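Fimbria adhesin protein (Klebsiella pneumoniae, PDB 3U4K) is a fimbrial adhesin whose receptor-binding domain binds human collagen V and so probably attaches the bacterium to host tissue. Local coordinates at residues A32-A38 with I165-N171; S114-P118 with Y156-G160. All coordinates share one frame; numbering follows the deposited sequence.

Both contacts build the jelly-roll barrel, in different ways. Interaction 1 (32-38 with 165-171) runs within one sheet, pairing one of its two outermost strands, 33-36, with 166-170 by backbone hydrogen bonds, and it reaches from the interior to the surface: one face carries mainly apolar side chains, the other a salt bridge. Interaction 2 (114-118 with 156-160) is a buried contact and joins the two facing sheets through aromatic, methyl and selenium contacts. Strand 154-160 is the neighbour of 166-170, so the two contacts are linked through the backbones of Y159, I165 and L166. In sequence, interaction 2 is nested inside the long loop closed by interaction 1.

Interaction 1 of 2, residues A32-A38 with I165-N171; sequences AYEINMA and ILKTSLN
Parallel pairing of Y33 to N36 with L166 to S169 sets strand 33-36 as an outermost strand beside 166-170 in a jelly-roll sheet whose other neighbouring strands run antiparallel. The strand axes differ by 22°. Five backbone bonds zip the pair together, from Y33 N to I165 O at one end to M37 N to S169 O (2.9 Å) at the other. On one face E34 and K167 lie side by side. K167 bends at chi3 (63°) and brings its NZ to 3.4 Å from E34 OE2 in a salt bridge at the solvent side. The opposite face is mainly apolar. There Y33 meets L166 CD1 at the edge of its ring, CD1 to CD1 3.8 Å, and T168 CG2 lies 4.0 Å from I35 CB. Beyond the strand end, selenomethionine M37 folds back across T168, its SE 3.5 Å from T168 OG1, while its CB packs on L170 CD2 at 3.8 Å. Packed against this face are M61 and W59 of strand 53-61 and F135 of strand 133-141, in the other sheet. On its far side strand 166-170 pairs with 154-160, where I165 and L166 both face Y159 in a classic beta bulge.

Interaction 2 of 2, residues S114-P118 with Y156-G160; sequences SMIYP and YTEYG
Y117 reaches T157 and Y159 with one side of its ring and its hydroxyl. With CG anti to the carbonyl carbon (chi1 -76°), CB sends the ring across the barrel interior, at about a right angle to the side chains it meets. First along that side comes CD1, 3.7 Å from T157 OG1. CE1 follows and is the atom nearest the threonine methyl, at 3.3 Å from T157 CG2; the E158 carbonyl oxygen, a more distant neighbour, lies beside CE1 at the ring edge, near the ring plane. CZ still packs on that methyl, and T157 approaches the ring obliquely. At the tip, OH lies 3.4 Å from T157 CG2 and touches Y159 CB at 3.5 Å. The phenol thus fits into the angle between two side chains that project from the same face of strand 154-160. This is packing between the two sheets of the jelly roll: M115 and Y117 are paired through their backbones with R109 and F107 of strand 103-111, whereas T157 and Y159 belong to the facing sheet. Two residues before Y117, selenomethionine M115 makes a Met-aromatic contact with the Y159 ring. Its terminal CE sits over one face, 4.1 Å from the Y159 ring centroid, and SE approaches obliquely. The chain bends at its end, and CE has Y159 CE1 as its nearest ring atom at 3.7 Å. A81 of strand 74-83 touches M115, Y117 and Y159, and F107 packs against T157.

Interaction 1 of 2, residues A32-A38 with I165-N171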
loop_
_atom_site.group_PDB
_atom_site.type_symbol
_atom_site.label_atom_id
_atom_site.label_comp_id
_atom_site.label_asym_id
_atom_site.label_seq_id
_atom_site.Cartn_x
_atom_site.Cartn_y
_atom_site.Cartn_z
ATOM N N ALA A 32 4.877 -2.686 -14.674
ATOM C CA ALA A 32 4.496 -3.001 -13.296
ATOM C C ALA A 32 3.105 -3.623 -13.151
ATOM O O ALA A 32 2.212 -3.378 -13.965
ATOM C CB ALA A 32 4.612 -1.755 -12.429
ATOM N N TYR A 33 2.946 -4.440 -12.115
ATOM C CA TYR A 33 1.638 -4.937 -11.699
ATOM C C TYR A 33 0.952 -3.833 -10.901
ATOM O O TYR A 33 1.589 -3.173 -10.070
ATOM C CB TYR A 33 1.800 -6.194 -10.843
ATOM C CG TYR A 33 0.532 -6.994 -10.641
ATOM C CD1 TYR A 33 -0.182 -6.915 -9.447
ATOM C CD2 TYR A 33 0.050 -7.839 -11.642
ATOM C CE1 TYR A 33 -1.344 -7.651 -9.256
ATOM C CE2 TYR A 33 -1.111 -8.577 -11.461
ATOM C CZ TYR A 33 -1.801 -8.481 -10.267
ATOM O OH TYR A 33 -2.948 -9.214 -10.086
ATOM N N GLU A 34 -0.336 -3.627 -11.159
ATOM C CA GLU A 34 -1.078 -2.529 -10.538
ATOM C C GLU A 34 -2.346 -2.966 -9.832
ATOM O O GLU A 34 -3.090 -3.812 -10.329
ATOM C CB GLU A 34 -1.431 -1.466 -11.571
ATOM C CG GLU A 34 -0.325 -0.461 -11.823
ATOM C CD GLU A 34 -0.651 0.475 -12.968
ATOM O OE1 GLU A 34 -1.083 -0.014 -14.036
ATOM O OE2 GLU A 34 -0.476 1.701 -12.800
ATOM N N ILE A 35 -2.580 -2.375 -8.666
ATOM C CA ILE A 35 -3.814 -2.583 -7.925
ATOM C C ILE A 35 -4.491 -1.232 -7.721
ATOM O O ILE A 35 -3.902 -0.317 -7.137
ATOM C CB ILE A 35 -3.554 -3.243 -6.552
ATOM C CG1 ILE A 35 -2.887 -4.607 -6.725
ATOM C CG2 ILE A 35 -4.854 -3.395 -5.775
ATOM C CD1 ILE A 35 -2.220 -5.131 -5.473
ATOM N N ASN A 36 -5.716 -1.107 -8.224
ATOM C CA ASN A 36 -6.577 0.014 -7.863
ATOM C C ASN A 36 -7.256 -0.316 -6.534
ATOM O O ASN A 36 -8.001 -1.292 -6.435
ATOM C CB ASN A 36 -7.607 0.294 -8.965
ATOM C CG ASN A 36 -8.629 1.349 -8.566
ATOM O OD1 ASN A 36 -8.293 2.384 -7.979
ATOM N ND2 ASN A 36 -9.890 1.091 -8.892
HETATM N N MSE A 37 -6.990 0.498 -5.516
HETATM C CA MSE A 37 -7.407 0.186 -4.144
HETATM C C MSE A 37 -8.787 0.696 -3.791
HETATM O O MSE A 37 -9.025 1.121 -2.660
HETATM C CB MSE A 37 -6.357 0.729 -3.172
HETATM C CG MSE A 37 -4.996 0.070 -3.398
HETATM SE SE MSE A 37 -3.709 0.541 -1.974
HETATM C CE MSE A 37 -3.647 2.491 -2.258
ATOM N N ALA A 38 -9.711 0.643 -4.751
ATOM C CA ALA A 38 -11.080 1.131 -4.557
ATOM C C ALA A 38 -11.805 0.384 -3.438
ATOM O O ALA A 38 -11.922 -0.844 -3.473
ATOM C CB ALA A 38 -11.867 1.043 -5.858
ATOM N N ILE A 165 7.963 -2.196 -9.877
ATOM C CA ILE A 165 7.429 -3.395 -10.524
ATOM C C ILE A 165 6.083 -3.775 -9.912
ATOM O O ILE A 165 5.338 -4.588 -10.468
ATOM C CB ILE A 165 8.412 -4.588 -10.472
ATOM C CG1 ILE A 165 8.769 -4.949 -9.026
ATOM C CG2 ILE A 165 9.668 -4.282 -11.283
ATOM C CD1 ILE A 165 9.182 -6.392 -8.837
ATOM N N LEU A 166 5.779 -3.176 -8.763
ATOM C CA LEU A 166 4.489 -3.359 -8.105
ATOM C C LEU A 166 3.990 -2.025 -7.573
ATOM O O LEU A 166 4.616 -1.420 -6.700
ATOM C CB LEU A 166 4.596 -4.391 -6.977
ATOM C CG LEU A 166 3.351 -4.709 -6.140
ATOM C CD1 LEU A 166 2.163 -5.120 -7.004
ATOM C CD2 LEU A 166 3.676 -5.790 -5.120
ATOM N N LYS A 167 2.859 -1.575 -8.107
ATOM C CA LYS A 167 2.311 -0.268 -7.762
ATOM C C LYS A 167 0.846 -0.350 -7.340
ATOM O O LYS A 167 0.045 -1.039 -7.974
ATOM C CB LYS A 167 2.476 0.697 -8.939
ATOM C CG LYS A 167 2.075 2.135 -8.643
ATOM C CD LYS A 167 2.514 3.100 -9.736
ATOM C CE LYS A 167 1.837 2.798 -11.065
ATOM N NZ LYS A 167 1.945 3.928 -12.027
ATOM N N THR A 168 0.505 0.345 -6.258
ATOM C CA THR A 168 -0.888 0.462 -5.826
ATOM C C THR A 168 -1.303 1.928 -5.771
ATOM O O THR A 168 -0.546 2.779 -5.300
ATOM C CB THR A 168 -1.146 -0.201 -4.457
ATOM O OG1 THR A 168 -0.518 0.563 -3.424
ATOM C CG2 THR A 168 -0.629 -1.636 -4.426
ATOM N N SER A 169 -2.511 2.211 -6.250
ATOM C CA SER A 169 -2.988 3.585 -6.386
ATOM C C SER A 169 -4.512 3.707 -6.256
ATOM O O SER A 169 -5.224 2.704 -6.139
ATOM C CB SER A 169 -2.523 4.162 -7.727
ATOM O OG SER A 169 -3.092 3.447 -8.809
ATOM N N LEU A 170 -4.998 4.948 -6.272
ATOM C CA LEU A 170 -6.429 5.236 -6.208
ATOM C C LEU A 170 -6.877 6.114 -7.364
ATOM O O LEU A 170 -6.106 6.936 -7.862
ATOM C CB LEU A 170 -6.780 5.932 -4.893
ATOM C CG LEU A 170 -6.899 5.086 -3.626
ATOM C CD1 LEU A 170 -7.063 5.982 -2.409
ATOM C CD2 LEU A 170 -8.060 4.111 -3.728
ATOM N N ASN A 171 -8.127 5.929 -7.779
ATOM C CA ASN A 171 -8.785 6.833 -8.719
ATOM C C ASN A 171 -9.375 8.035 -7.986
ATOM O O ASN A 171 -8.997 8.332 -6.848
ATOM C CB ASN A 171 -9.899 6.099 -9.468
ATOM C CG ASN A 171 -9.368 5.082 -10.455
ATOM O OD1 ASN A 171 -8.505 5.386 -11.280
ATOM N ND2 ASN A 171 -9.894 3.865 -10.383
#

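Interaction 2 of 2, residues S114-P118 with Y156-G160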
loop_
_atom_site.group_PDB
_atom_site.type_symbol
_atom_site.label_atom_id
_atom_site.label_comp_id
_atom_site.label_asym_id
_atom_site.label_seq_id
_atom_site.Cartn_x
_atom_site.Cartn_y
_atom_site.Cartn_z
ATOM N N SER A 114 6.764 -11.579 2.587
ATOM C CA SER A 114 5.776 -10.890 3.408
ATOM C C SER A 114 6.377 -9.686 4.116
ATOM O O SER A 114 7.405 -9.808 4.782
ATOM C CB SER A 114 5.171 -11.854 4.431
ATOM O OG SER A 114 4.563 -12.958 3.779
HETATM N N MSE A 115 5.737 -8.527 3.966
HETATM C CA MSE A 115 6.215 -7.296 4.603
HETATM C C MSE A 115 5.131 -6.256 4.791
HETATM O O MSE A 115 4.176 -6.169 4.011
HETATM C CB MSE A 115 7.408 -6.719 3.830
HETATM C CG MSE A 115 7.005 -5.952 2.570
HETATM SE SE MSE A 115 8.433 -6.040 1.213
HETATM C CE MSE A 115 7.380 -6.966 -0.178
ATOM N N ILE A 116 5.286 -5.464 5.851
ATOM C CA ILE A 116 4.465 -4.284 6.089
ATOM C C ILE A 116 5.273 -3.059 5.660
ATOM O O ILE A 116 6.421 -2.882 6.081
ATOM C CB ILE A 116 4.037 -4.177 7.570
ATOM C CG1 ILE A 116 3.232 -5.420 7.979
ATOM C CG2 ILE A 116 3.222 -2.911 7.806
ATOM C CD1 ILE A 116 3.255 -5.736 9.459
ATOM N N TYR A 117 4.677 -2.237 4.801
ATOM C CA TYR A 117 5.335 -1.049 4.257
ATOM C C TYR A 117 5.577 -0.008 5.353
ATOM O O TYR A 117 4.699 0.217 6.188
ATOM C CB TYR A 117 4.467 -0.432 3.162
ATOM C CG TYR A 117 4.473 -1.148 1.828
ATOM C CD1 TYR A 117 4.907 -0.496 0.680
ATOM C CD2 TYR A 117 4.022 -2.464 1.705
ATOM C CE1 TYR A 117 4.909 -1.133 -0.550
ATOM C CE2 TYR A 117 4.019 -3.109 0.477
ATOM C CZ TYR A 117 4.463 -2.438 -0.649
ATOM O OH TYR A 117 4.469 -3.057 -1.881
ATOM N N PRO A 118 6.766 0.629 5.358
ATOM C CA PRO A 118 7.879 0.395 4.438
ATOM C C PRO A 118 8.816 -0.731 4.886
ATOM O O PRO A 118 8.889 -1.055 6.078
ATOM C CB PRO A 118 8.618 1.733 4.446
ATOM C CG PRO A 118 8.386 2.269 5.815
ATOM C CD PRO A 118 7.049 1.747 6.278
ATOM N N TYR A 156 0.232 5.463 -4.366
ATOM C CA TYR A 156 0.348 5.325 -2.914
ATOM C C TYR A 156 1.504 4.408 -2.529
ATOM O O TYR A 156 2.288 4.720 -1.628
ATOM C CB TYR A 156 -0.959 4.795 -2.319
ATOM C CG TYR A 156 -2.021 5.854 -2.127
ATOM C CD1 TYR A 156 -2.836 6.256 -3.186
ATOM C CD2 TYR A 156 -2.215 6.453 -0.882
ATOM C CE1 TYR A 156 -3.805 7.233 -3.014
ATOM C CE2 TYR A 156 -3.182 7.429 -0.699
ATOM C CZ TYR A 156 -3.973 7.815 -1.766
ATOM O OH TYR A 156 -4.935 8.783 -1.582
ATOM N N THR A 157 1.597 3.277 -3.221
ATOM C CA THR A 157 2.622 2.272 -2.960
ATOM C C THR A 157 3.484 2.019 -4.195
ATOM O O THR A 157 2.986 2.013 -5.328
ATOM C CB THR A 157 1.980 0.961 -2.454
ATOM O OG1 THR A 157 1.915 0.983 -1.022
ATOM C CG2 THR A 157 2.743 -0.290 -2.928
ATOM N N GLU A 158 4.782 1.831 -3.960
ATOM C CA GLU A 158 5.728 1.465 -5.010
ATOM C C GLU A 158 6.758 0.472 -4.489
ATOM O O GLU A 158 7.449 0.732 -3.504
ATOM C CB GLU A 158 6.411 2.703 -5.592
ATOM C CG GLU A 158 5.537 3.466 -6.577
ATOM C CD GLU A 158 6.214 4.684 -7.178
ATOM O OE1 GLU A 158 7.342 5.028 -6.755
ATOM O OE2 GLU A 158 5.605 5.302 -8.079
ATOM N N TYR A 159 6.833 -0.675 -5.154
ATOM C CA TYR A 159 7.782 -1.718 -4.798
ATOM C C TYR A 159 8.650 -2.086 -5.989
ATOM O O TYR A 159 8.150 -2.276 -7.097
ATOM C CB TYR A 159 7.048 -2.951 -4.278
ATOM C CG TYR A 159 7.955 -4.113 -3.945
ATOM C CD1 TYR A 159 8.804 -4.064 -2.840
ATOM C CD2 TYR A 159 7.959 -5.264 -4.731
ATOM C CE1 TYR A 159 9.635 -5.127 -2.530
ATOM C CE2 TYR A 159 8.786 -6.336 -4.430
ATOM C CZ TYR A 159 9.621 -6.262 -3.328
ATOM O OH TYR A 159 10.444 -7.320 -3.019
ATOM N N GLY A 160 9.953 -2.183 -5.752
ATOM C CA GLY A 160 10.900 -2.530 -6.807
ATOM C C GLY A 160 12.350 -2.276 -6.446
ATOM O O GLY A 160 12.633 -1.653 -5.422
#